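Local atomic coordinates of Apc35852 (PDB entry 1U9C), a protein that is of unknown function but belongs to the DJ-1/PfpI family, whose members include chaperones and cysteine proteases, and may act through a reactive cysteine. Residues L26-L36 with S68-L76; G98-P106 with E160-F171. All coordinates share one frame; numbering follows the deposited sequence.

Interaction 1. Residues L26-L36 with S68-L76; sequences LWLEEFAVPYL and SWAEAEAAL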
loop_
_atom_site.group_PDB
_atom_site.type_symbol
_atom_site.label_atom_id
_atom_site.label_comp_id
_atom_site.label_asym_id
_atom_site.label_seq_id
_atom_site.Cartn_x
_atom_site.Cartn_y
_atom_site.Cartn_z
ATOM N N LEU A 26 -10.269 3.622 -0.979
ATOM C CA LEU A 26 -9.492 2.494 -0.454
ATOM C C LEU A 26 -10.183 1.203 -0.768
ATOM O O LEU A 26 -11.414 1.078 -0.663
ATOM C CB LEU A 26 -9.422 2.645 1.065
ATOM C CG LEU A 26 -8.987 1.405 1.841
ATOM C CD1 LEU A 26 -7.576 0.975 1.583
ATOM C CD2 LEU A 26 -9.206 1.696 3.333
ATOM N N TRP A 27 -9.419 0.196 -1.203
ATOM C CA TRP A 27 -9.953 -1.139 -1.350
ATOM C C TRP A 27 -9.958 -1.803 0.033
ATOM O O TRP A 27 -8.901 -2.166 0.538
ATOM C CB TRP A 27 -9.127 -2.007 -2.321
ATOM C CG TRP A 27 -9.869 -3.188 -2.755
ATOM C CD1 TRP A 27 -9.938 -4.407 -2.118
ATOM C CD2 TRP A 27 -10.772 -3.260 -3.851
ATOM N NE1 TRP A 27 -10.812 -5.240 -2.794
ATOM C CE2 TRP A 27 -11.334 -4.541 -3.844
ATOM C CE3 TRP A 27 -11.150 -2.352 -4.847
ATOM C CZ2 TRP A 27 -12.253 -4.935 -4.795
ATOM C CZ3 TRP A 27 -12.073 -2.759 -5.787
ATOM C CH2 TRP A 27 -12.597 -4.002 -5.755
ATOM N N LEU A 28 -11.125 -1.917 0.622
ATOM C CA LEU A 28 -11.262 -2.257 2.034
ATOM C C LEU A 28 -10.421 -3.441 2.484
ATOM O O LEU A 28 -9.674 -3.345 3.483
ATOM C CB LEU A 28 -12.741 -2.406 2.397
ATOM C CG LEU A 28 -12.969 -2.800 3.846
ATOM C CD1 LEU A 28 -12.410 -1.816 4.876
ATOM C CD2 LEU A 28 -14.477 -2.985 4.021
ATOM N N GLU A 29 -10.470 -4.560 1.783
ATOM C CA GLU A 29 -9.804 -5.757 2.248
ATOM C C GLU A 29 -8.315 -5.530 2.407
ATOM O O GLU A 29 -7.653 -6.194 3.221
ATOM C CB GLU A 29 -10.062 -6.940 1.253
ATOM C CG GLU A 29 -9.275 -8.211 1.539
ATOM C CD GLU A 29 -9.501 -9.336 0.574
ATOM O OE1 GLU A 29 -10.087 -9.142 -0.517
ATOM O OE2 GLU A 29 -9.015 -10.434 0.950
ATOM N N GLU A 30 -7.743 -4.729 1.534
ATOM C CA GLU A 30 -6.306 -4.495 1.528
ATOM C C GLU A 30 -5.790 -3.785 2.762
ATOM O O GLU A 30 -4.602 -3.854 3.056
ATOM C CB GLU A 30 -5.896 -3.777 0.262
ATOM C CG GLU A 30 -6.091 -4.648 -0.989
ATOM C CD GLU A 30 -5.918 -3.946 -2.265
ATOM O OE1 GLU A 30 -5.477 -2.839 -2.319
ATOM O OE2 GLU A 30 -6.313 -4.622 -3.286
ATOM N N PHE A 31 -6.669 -3.068 3.432
ATOM C CA PHE A 31 -6.429 -2.527 4.773
ATOM C C PHE A 31 -6.845 -3.528 5.853
ATOM O O PHE A 31 -6.076 -3.809 6.765
ATOM C CB PHE A 31 -7.197 -1.220 4.981
ATOM C CG PHE A 31 -7.077 -0.689 6.359
ATOM C CD1 PHE A 31 -5.936 -0.033 6.778
ATOM C CD2 PHE A 31 -8.064 -0.923 7.316
ATOM C CE1 PHE A 31 -5.813 0.405 8.086
ATOM C CE2 PHE A 31 -7.948 -0.476 8.590
ATOM C CZ PHE A 31 -6.830 0.176 8.982
ATOM N N ALA A 32 -8.066 -4.034 5.752
ATOM C CA ALA A 32 -8.650 -4.762 6.875
ATOM C C ALA A 32 -7.922 -6.079 7.159
ATOM O O ALA A 32 -7.669 -6.418 8.316
ATOM C CB ALA A 32 -10.135 -5.040 6.643
ATOM N N VAL A 33 -7.574 -6.859 6.136
ATOM C CA VAL A 33 -6.945 -8.141 6.393
ATOM C C VAL A 33 -5.541 -7.928 7.010
ATOM O O VAL A 33 -5.210 -8.533 8.028
ATOM C CB VAL A 33 -6.950 -8.974 5.128
ATOM C CG1 VAL A 33 -5.876 -10.054 5.153
ATOM C CG2 VAL A 33 -8.358 -9.549 4.881
ATOM N N PRO A 34 -4.689 -7.082 6.442
ATOM C CA PRO A 34 -3.423 -6.777 7.095
ATOM C C PRO A 34 -3.569 -6.209 8.505
ATOM O O PRO A 34 -2.793 -6.589 9.398
ATOM C CB PRO A 34 -2.733 -5.828 6.096
ATOM C CG PRO A 34 -3.309 -6.271 4.784
ATOM C CD PRO A 34 -4.755 -6.487 5.100
ATOM N N TYR A 35 -4.487 -5.279 8.680
ATOM C CA TYR A 35 -4.694 -4.671 10.009
ATOM C C TYR A 35 -4.979 -5.795 11.031
ATOM O O TYR A 35 -4.347 -5.808 12.101
ATOM C CB TYR A 35 -5.883 -3.701 9.927
ATOM C CG TYR A 35 -6.233 -2.997 11.244
ATOM C CD1 TYR A 35 -5.565 -1.889 11.614
ATOM C CD2 TYR A 35 -7.231 -3.462 12.059
ATOM C CE1 TYR A 35 -5.871 -1.233 12.791
ATOM C CE2 TYR A 35 -7.543 -2.769 13.250
ATOM C CZ TYR A 35 -6.856 -1.667 13.552
ATOM O OH TYR A 35 -7.167 -0.984 14.740
ATOM N N LEU A 36 -5.856 -6.710 10.695
ATOM C CA LEU A 36 -6.215 -7.786 11.628
ATOM C C LEU A 36 -4.988 -8.676 11.878
ATOM O O LEU A 36 -4.735 -9.085 13.032
ATOM C CB LEU A 36 -7.382 -8.628 11.055
ATOM C CG LEU A 36 -7.863 -9.867 11.810
ATOM C CD1 LEU A 36 -8.406 -9.423 13.148
ATOM C CD2 LEU A 36 -8.890 -10.692 11.058
ATOM N N SER A 68 -14.960 -10.318 10.978
ATOM C CA SER A 68 -13.737 -10.038 11.692
ATOM C C SER A 68 -13.248 -8.622 11.483
ATOM O O SER A 68 -12.361 -8.169 12.218
ATOM C CB SER A 68 -12.656 -11.063 11.311
ATOM O OG SER A 68 -12.290 -10.865 9.965
ATOM N N TRP A 69 -13.680 -7.917 10.444
ATOM C CA TRP A 69 -13.205 -6.573 10.096
ATOM C C TRP A 69 -13.810 -5.388 10.855
ATOM O O TRP A 69 -13.502 -4.227 10.574
ATOM C CB TRP A 69 -13.432 -6.311 8.591
ATOM C CG TRP A 69 -12.791 -7.303 7.704
ATOM C CD1 TRP A 69 -11.927 -8.286 8.026
ATOM C CD2 TRP A 69 -12.918 -7.312 6.287
ATOM N NE1 TRP A 69 -11.529 -8.966 6.890
ATOM C CE2 TRP A 69 -12.144 -8.381 5.822
ATOM C CE3 TRP A 69 -13.655 -6.554 5.371
ATOM C CZ2 TRP A 69 -12.093 -8.710 4.441
ATOM C CZ3 TRP A 69 -13.534 -6.879 4.005
ATOM C CH2 TRP A 69 -12.777 -7.928 3.609
ATOM N N ALA A 70 -14.633 -5.678 11.853
ATOM C CA ALA A 70 -15.356 -4.626 12.557
ATOM C C ALA A 70 -14.399 -3.531 13.092
ATOM O O ALA A 70 -14.637 -2.345 12.907
ATOM C CB ALA A 70 -16.126 -5.187 13.710
ATOM N N GLU A 71 -13.336 -3.929 13.773
ATOM C CA GLU A 71 -12.438 -2.939 14.329
ATOM C C GLU A 71 -11.652 -2.185 13.249
ATOM O O GLU A 71 -11.369 -0.990 13.341
ATOM C CB GLU A 71 -11.471 -3.605 15.307
ATOM C CG GLU A 71 -12.153 -4.019 16.588
ATOM C CD GLU A 71 -11.344 -5.081 17.280
ATOM O OE1 GLU A 71 -11.439 -6.313 16.929
ATOM O OE2 GLU A 71 -10.598 -4.652 18.162
ATOM N N ALA A 72 -11.258 -2.864 12.182
ATOM C CA ALA A 72 -10.609 -2.192 11.046
ATOM C C ALA A 72 -11.490 -1.151 10.426
ATOM O O ALA A 72 -11.039 -0.032 10.153
ATOM C CB ALA A 72 -10.235 -3.233 10.044
ATOM N N GLU A 73 -12.742 -1.488 10.211
ATOM C CA GLU A 73 -13.655 -0.572 9.612
ATOM C C GLU A 73 -13.823 0.655 10.425
ATOM O O GLU A 73 -13.914 1.797 9.910
ATOM C CB GLU A 73 -15.010 -1.224 9.359
ATOM C CG GLU A 73 -14.962 -2.290 8.273
ATOM C CD GLU A 73 -16.026 -3.370 8.383
ATOM O OE1 GLU A 73 -16.831 -3.370 9.330
ATOM O OE2 GLU A 73 -15.937 -4.266 7.529
ATOM N N ALA A 74 -13.927 0.476 11.741
ATOM C CA ALA A 74 -14.032 1.601 12.630
ATOM C C ALA A 74 -12.822 2.464 12.674
ATOM O O ALA A 74 -12.949 3.712 12.724
ATOM C CB ALA A 74 -14.428 1.072 14.052
ATOM N N ALA A 75 -11.626 1.884 12.639
ATOM C CA ALA A 75 -10.412 2.656 12.596
ATOM C C ALA A 75 -10.359 3.619 11.423
ATOM O O ALA A 75 -9.811 4.712 11.534
ATOM C CB ALA A 75 -9.221 1.728 12.597
ATOM N N LEU A 76 -10.911 3.185 10.304
ATOM C CA LEU A 76 -10.873 4.007 9.099
ATOM C C LEU A 76 -11.766 5.202 9.173
ATOM O O LEU A 76 -11.657 6.094 8.320
ATOM C CB LEU A 76 -11.307 3.156 7.917
ATOM C CG LEU A 76 -10.315 2.103 7.509
ATOM C CD1 LEU A 76 -10.949 1.158 6.507
ATOM C CD2 LEU A 76 -9.024 2.741 6.936
#
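Helix 28-36 and the short helix 70-75 run at 120° to each other, their axes 9.0 Å apart, and come closest at Ala32 and Ala72, whose CA atoms lie 5.3 Å apart. Two small methyls at this crossing let the backbones approach, with Ala32 CB 3.9 Å from Ala72 CB. Ala32 CB sits over a face of the Trp69 indole, 3.7 Å from the centroid of its five-membered ring, a CH-pi contact. The indole, carried by the N-cap residue, lies across the first helix: Leu28 CD2 meets its six-membered ring, Glu29 CB reaches CH2, and Val33 CG2 comes up beside NE1. In this DJ-1/PfpI fold the longer helix packs on the central sheet, and Phe31 also touches Met10, Val12 and Val47 of the strands. Its CG stands anti to the backbone N (chi1 175°), which sets the ring against Leu76; CD2 of that leucine lies almost squarely over the ring centre, 9° off the normal, while Ala72 O approaches the edge at CE2. Leu76 CD1 fits against Leu26 CD2 and Leu28 CD1, both at 3.7 Å. Near the other end, Tyr35 CD2 rests 3.6 Å from Ala72 CB, and Leu36 CD2 touches Ser68 OG.

Interaction 2. Residues G98-P106 with E160-F171; sequences GHGTMFDFP and EREVGLDVHMPF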
loop_
_atom_site.group_PDB
_atom_site.type_symbol
_atom_site.label_atom_id
_atom_site.label_comp_id
_atom_site.label_asym_id
_atom_site.label_seq_id
_atom_site.Cartn_x
_atom_site.Cartn_y
_atom_site.Cartn_z
ATOM N N GLY A 98 -6.491 0.292 -3.784
ATOM C CA GLY A 98 -7.624 1.001 -4.319
ATOM C C GLY A 98 -7.114 1.966 -5.391
ATOM O O GLY A 98 -6.074 2.572 -5.229
ATOM N N HIS A 99 -7.959 2.248 -6.387
ATOM C CA HIS A 99 -7.562 3.211 -7.424
ATOM C C HIS A 99 -7.366 4.616 -6.904
ATOM O O HIS A 99 -6.643 5.344 -7.552
ATOM C CB HIS A 99 -8.571 3.230 -8.593
ATOM C CG HIS A 99 -8.414 2.113 -9.582
ATOM N ND1 HIS A 99 -9.266 1.043 -9.601
ATOM C CD2 HIS A 99 -7.554 1.936 -10.616
ATOM C CE1 HIS A 99 -8.907 0.215 -10.578
ATOM N NE2 HIS A 99 -7.894 0.752 -11.234
ATOM N N GLY A 100 -7.944 4.964 -5.745
ATOM C CA GLY A 100 -7.726 6.293 -5.164
ATOM C C GLY A 100 -6.265 6.590 -5.014
ATOM O O GLY A 100 -5.846 7.722 -5.218
ATOM N N THR A 101 -5.448 5.593 -4.659
ATOM C CA THR A 101 -4.048 5.820 -4.456
ATOM C C THR A 101 -3.324 6.389 -5.668
ATOM O O THR A 101 -2.336 7.086 -5.524
ATOM C CB THR A 101 -3.294 4.528 -4.009
ATOM O OG1 THR A 101 -3.404 3.526 -5.061
ATOM C CG2 THR A 101 -3.833 3.957 -2.746
ATOM N N MET A 102 -3.757 6.023 -6.874
ATOM C CA MET A 102 -3.106 6.475 -8.087
ATOM C C MET A 102 -3.179 7.972 -8.203
ATOM O O MET A 102 -2.386 8.574 -8.966
ATOM C CB MET A 102 -3.765 5.825 -9.313
ATOM C CG MET A 102 -3.564 4.284 -9.343
ATOM S SD MET A 102 -1.853 3.873 -9.776
ATOM C CE MET A 102 -1.815 4.224 -11.566
ATOM N N PHE A 103 -4.129 8.591 -7.529
ATOM C CA PHE A 103 -4.331 10.046 -7.586
ATOM C C PHE A 103 -3.807 10.843 -6.396
ATOM O O PHE A 103 -3.614 12.064 -6.520
ATOM C CB PHE A 103 -5.817 10.341 -7.704
ATOM C CG PHE A 103 -6.432 9.744 -8.922
ATOM C CD1 PHE A 103 -6.442 10.438 -10.115
ATOM C CD2 PHE A 103 -6.948 8.474 -8.887
ATOM C CE1 PHE A 103 -6.968 9.896 -11.251
ATOM C CE2 PHE A 103 -7.493 7.923 -9.999
ATOM C CZ PHE A 103 -7.480 8.615 -11.209
ATOM N N ASP A 104 -3.649 10.240 -5.236
ATOM C CA ASP A 104 -3.149 10.995 -4.075
ATOM C C ASP A 104 -1.862 10.412 -3.455
ATOM O O ASP A 104 -1.345 11.067 -2.550
ATOM C CB ASP A 104 -4.212 11.254 -2.971
ATOM C CG ASP A 104 -4.762 10.027 -2.281
ATOM O OD1 ASP A 104 -4.446 8.890 -2.673
ATOM O OD2 ASP A 104 -5.485 10.227 -1.243
ATOM N N PHE A 105 -1.341 9.276 -3.907
ATOM C CA PHE A 105 -0.045 8.802 -3.410
ATOM C C PHE A 105 1.190 9.241 -4.215
ATOM O O PHE A 105 2.156 9.632 -3.588
ATOM C CB PHE A 105 0.012 7.249 -3.327
ATOM C CG PHE A 105 -0.664 6.623 -2.139
ATOM C CD1 PHE A 105 -1.463 7.313 -1.251
ATOM C CD2 PHE A 105 -0.411 5.274 -1.859
ATOM C CE1 PHE A 105 -2.007 6.707 -0.136
ATOM C CE2 PHE A 105 -0.967 4.674 -0.772
ATOM C CZ PHE A 105 -1.746 5.357 0.090
ATOM N N PRO A 106 1.234 9.113 -5.546
ATOM C CA PRO A 106 2.519 9.240 -6.216
ATOM C C PRO A 106 3.206 10.562 -6.067
ATOM O O PRO A 106 4.456 10.611 -6.128
ATOM C CB PRO A 106 2.203 8.892 -7.660
ATOM C CG PRO A 106 0.789 9.154 -7.832
ATOM C CD PRO A 106 0.147 8.810 -6.507
ATOM N N GLU A 160 -5.514 -3.965 -15.175
ATOM C CA GLU A 160 -6.030 -2.601 -15.366
ATOM C C GLU A 160 -6.839 -2.463 -16.652
ATOM O O GLU A 160 -7.849 -1.753 -16.704
ATOM C CB GLU A 160 -4.869 -1.588 -15.379
ATOM C CG GLU A 160 -5.273 -0.140 -15.125
ATOM C CD GLU A 160 -5.683 0.095 -13.687
ATOM O OE1 GLU A 160 -4.799 0.411 -12.870
ATOM O OE2 GLU A 160 -6.859 -0.094 -13.361
ATOM N N ARG A 161 -6.362 -3.086 -17.724
ATOM C CA ARG A 161 -7.106 -3.087 -18.982
ATOM C C ARG A 161 -8.410 -3.865 -18.837
ATOM O O ARG A 161 -9.411 -3.477 -19.399
ATOM C CB ARG A 161 -6.283 -3.702 -20.114
ATOM C CG ARG A 161 -5.106 -2.846 -20.590
ATOM C CD ARG A 161 -4.468 -3.365 -21.856
ATOM N NE ARG A 161 -4.184 -4.788 -21.739
ATOM C CZ ARG A 161 -3.026 -5.326 -21.358
ATOM N NH1 ARG A 161 -1.965 -4.571 -21.068
ATOM N NH2 ARG A 161 -2.929 -6.651 -21.279
ATOM N N GLU A 162 -8.388 -4.968 -18.092
ATOM C CA GLU A 162 -9.595 -5.759 -17.900
ATOM C C GLU A 162 -10.673 -4.974 -17.192
ATOM O O GLU A 162 -11.828 -4.987 -17.607
ATOM C CB GLU A 162 -9.319 -7.075 -17.167
ATOM C CG GLU A 162 -10.613 -7.746 -16.695
ATOM C CD GLU A 162 -10.537 -9.254 -16.582
ATOM O OE1 GLU A 162 -11.058 -9.784 -15.575
ATOM O OE2 GLU A 162 -9.969 -9.906 -17.482
ATOM N N VAL A 163 -10.297 -4.246 -16.146
ATOM C CA VAL A 163 -11.290 -3.481 -15.384
ATOM C C VAL A 163 -11.783 -2.288 -16.209
ATOM O O VAL A 163 -12.864 -1.770 -15.949
ATOM C CB VAL A 163 -10.803 -3.064 -13.943
ATOM C CG1 VAL A 163 -10.335 -4.270 -13.157
ATOM C CG2 VAL A 163 -9.717 -2.014 -13.993
ATOM N N GLY A 164 -10.994 -1.849 -17.193
ATOM C CA GLY A 164 -11.375 -0.759 -18.084
ATOM C C GLY A 164 -10.929 0.654 -17.683
ATOM O O GLY A 164 -11.275 1.621 -18.389
ATOM N N LEU A 165 -10.103 0.775 -16.640
ATOM C CA LEU A 165 -9.761 2.097 -16.088
ATOM C C LEU A 165 -8.366 2.548 -16.462
ATOM O O LEU A 165 -7.976 3.671 -16.089
ATOM C CB LEU A 165 -9.860 2.065 -14.573
ATOM C CG LEU A 165 -11.306 2.029 -14.075
ATOM C CD1 LEU A 165 -11.358 1.856 -12.565
ATOM C CD2 LEU A 165 -12.095 3.263 -14.506
ATOM N N ASP A 166 -7.614 1.714 -17.168
ATOM C CA ASP A 166 -6.341 2.151 -17.745
ATOM C C ASP A 166 -6.400 3.523 -18.444
ATOM O O ASP A 166 -5.489 4.336 -18.234
ATOM C CB ASP A 166 -5.766 1.103 -18.729
ATOM C CG ASP A 166 -6.619 0.885 -19.953
ATOM O OD1 ASP A 166 -7.854 0.746 -19.831
ATOM O OD2 ASP A 166 -6.110 0.817 -21.101
ATOM N N VAL A 167 -7.423 3.774 -19.278
ATOM C CA VAL A 167 -7.543 5.039 -19.976
ATOM C C VAL A 167 -7.739 6.240 -19.055
ATOM O O VAL A 167 -7.430 7.347 -19.495
ATOM C CB VAL A 167 -8.648 4.984 -21.035
ATOM C CG1 VAL A 167 -8.334 3.931 -22.065
ATOM C CG2 VAL A 167 -10.026 4.771 -20.420
ATOM N N HIS A 168 -8.209 6.023 -17.821
ATOM C CA HIS A 168 -8.392 7.130 -16.867
ATOM C C HIS A 168 -7.294 7.231 -15.816
ATOM O O HIS A 168 -7.418 7.987 -14.848
ATOM C CB HIS A 168 -9.733 7.016 -16.162
ATOM C CG HIS A 168 -10.907 7.328 -17.005
ATOM N ND1 HIS A 168 -11.089 8.564 -17.607
ATOM C CD2 HIS A 168 -11.906 6.536 -17.480
ATOM C CE1 HIS A 168 -12.211 8.546 -18.302
ATOM N NE2 HIS A 168 -12.698 7.311 -18.272
ATOM N N MET A 169 -6.253 6.410 -15.905
ATOM C CA MET A 169 -5.127 6.517 -15.000
ATOM C C MET A 169 -4.136 7.528 -15.544
ATOM O O MET A 169 -3.916 7.620 -16.747
ATOM C CB MET A 169 -4.422 5.172 -14.885
ATOM C CG MET A 169 -5.239 4.146 -14.156
ATOM S SD MET A 169 -5.753 4.532 -12.464
ATOM C CE MET A 169 -7.432 5.104 -12.812
ATOM N N PRO A 170 -3.539 8.292 -14.625
ATOM C CA PRO A 170 -2.528 9.272 -14.952
ATOM C C PRO A 170 -1.259 8.642 -15.506
ATOM O O PRO A 170 -0.495 9.324 -16.212
ATOM C CB PRO A 170 -2.273 9.962 -13.614
ATOM C CG PRO A 170 -2.666 9.080 -12.679
ATOM C CD PRO A 170 -3.872 8.334 -13.193
ATOM N N PHE A 171 -1.058 7.378 -15.141
ATOM C CA PHE A 171 0.028 6.530 -15.662
ATOM C C PHE A 171 -0.353 5.098 -15.347
ATOM O O PHE A 171 -1.240 4.847 -14.533
ATOM C CB PHE A 171 1.350 6.858 -14.974
ATOM C CG PHE A 171 1.299 6.696 -13.464
ATOM C CD1 PHE A 171 1.707 5.518 -12.863
ATOM C CD2 PHE A 171 0.863 7.746 -12.674
ATOM C CE1 PHE A 171 1.646 5.391 -11.481
ATOM C CE2 PHE A 171 0.792 7.621 -11.313
ATOM C CZ PHE A 171 1.200 6.442 -10.708
#
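His99 donates from NE2 to Glu160 OE2, a histidine-carboxylate hydrogen bond of 2.5 Å, nearly straight at 173°. Close by is the oxidised Cys129, probably at the nucleophile elbow, as in other DJ-1/PfpI proteins; its sulfinate accepts a bond from Gly98 N. The oxygen lies in the imidazole plane and is met on its syn side, a little out of the carboxylate plane, the two planes turned about 45° apart. Glu160 OE1 bonds to His130 NE2, so the carboxylate is held at both oxygens, which should restrict its rotation. The glutamate chain bends at chi2 (71°) to reach the histidine. Leu165 CD1 covers one face of the imidazole, 3.8 Å from its centroid, and Met169 SD reaches the edge at CD2. This tightly fitted part, mostly buried, continues through Met102, whose CG lies 3.8 Å from Met169 SD.

On the solvent side the fit is looser: partly exposed Phe103 reaches His168 O with CZ at its ring edge and meets the end of buried Met169, and exposed Pro170 lays its CD 4.0 Å from Phe103 CE1. Beyond Met102, away from the His99 ring, Phe171 brings its edge to Pro106 CG and has Met102 CE over one face, 3.9 Å from the ring centroid.

Overall arrangement
Both contacts are partly buried, but they sit on different parts of the fold, their centres about 21 Å apart. Interaction 1 joins two helices and is almost wholly apolar; its inner side continues into strands 7-12 and 44-49. Interaction 2 joins loop-rich segments and mixes methionine and aromatic packing with one short histidine-carboxylate hydrogen bond near the oxidised cysteine. Interaction 1 is the more extensive, burying 645 Å² against 466 Å². The two meet where Trp27 and Glu30 pack on Gly98: Glu30 of helix 28-40 comes close to the oxidised cysteine, while the segment opening interaction 2 supplies Gly98 and His99 to the same neighbourhood.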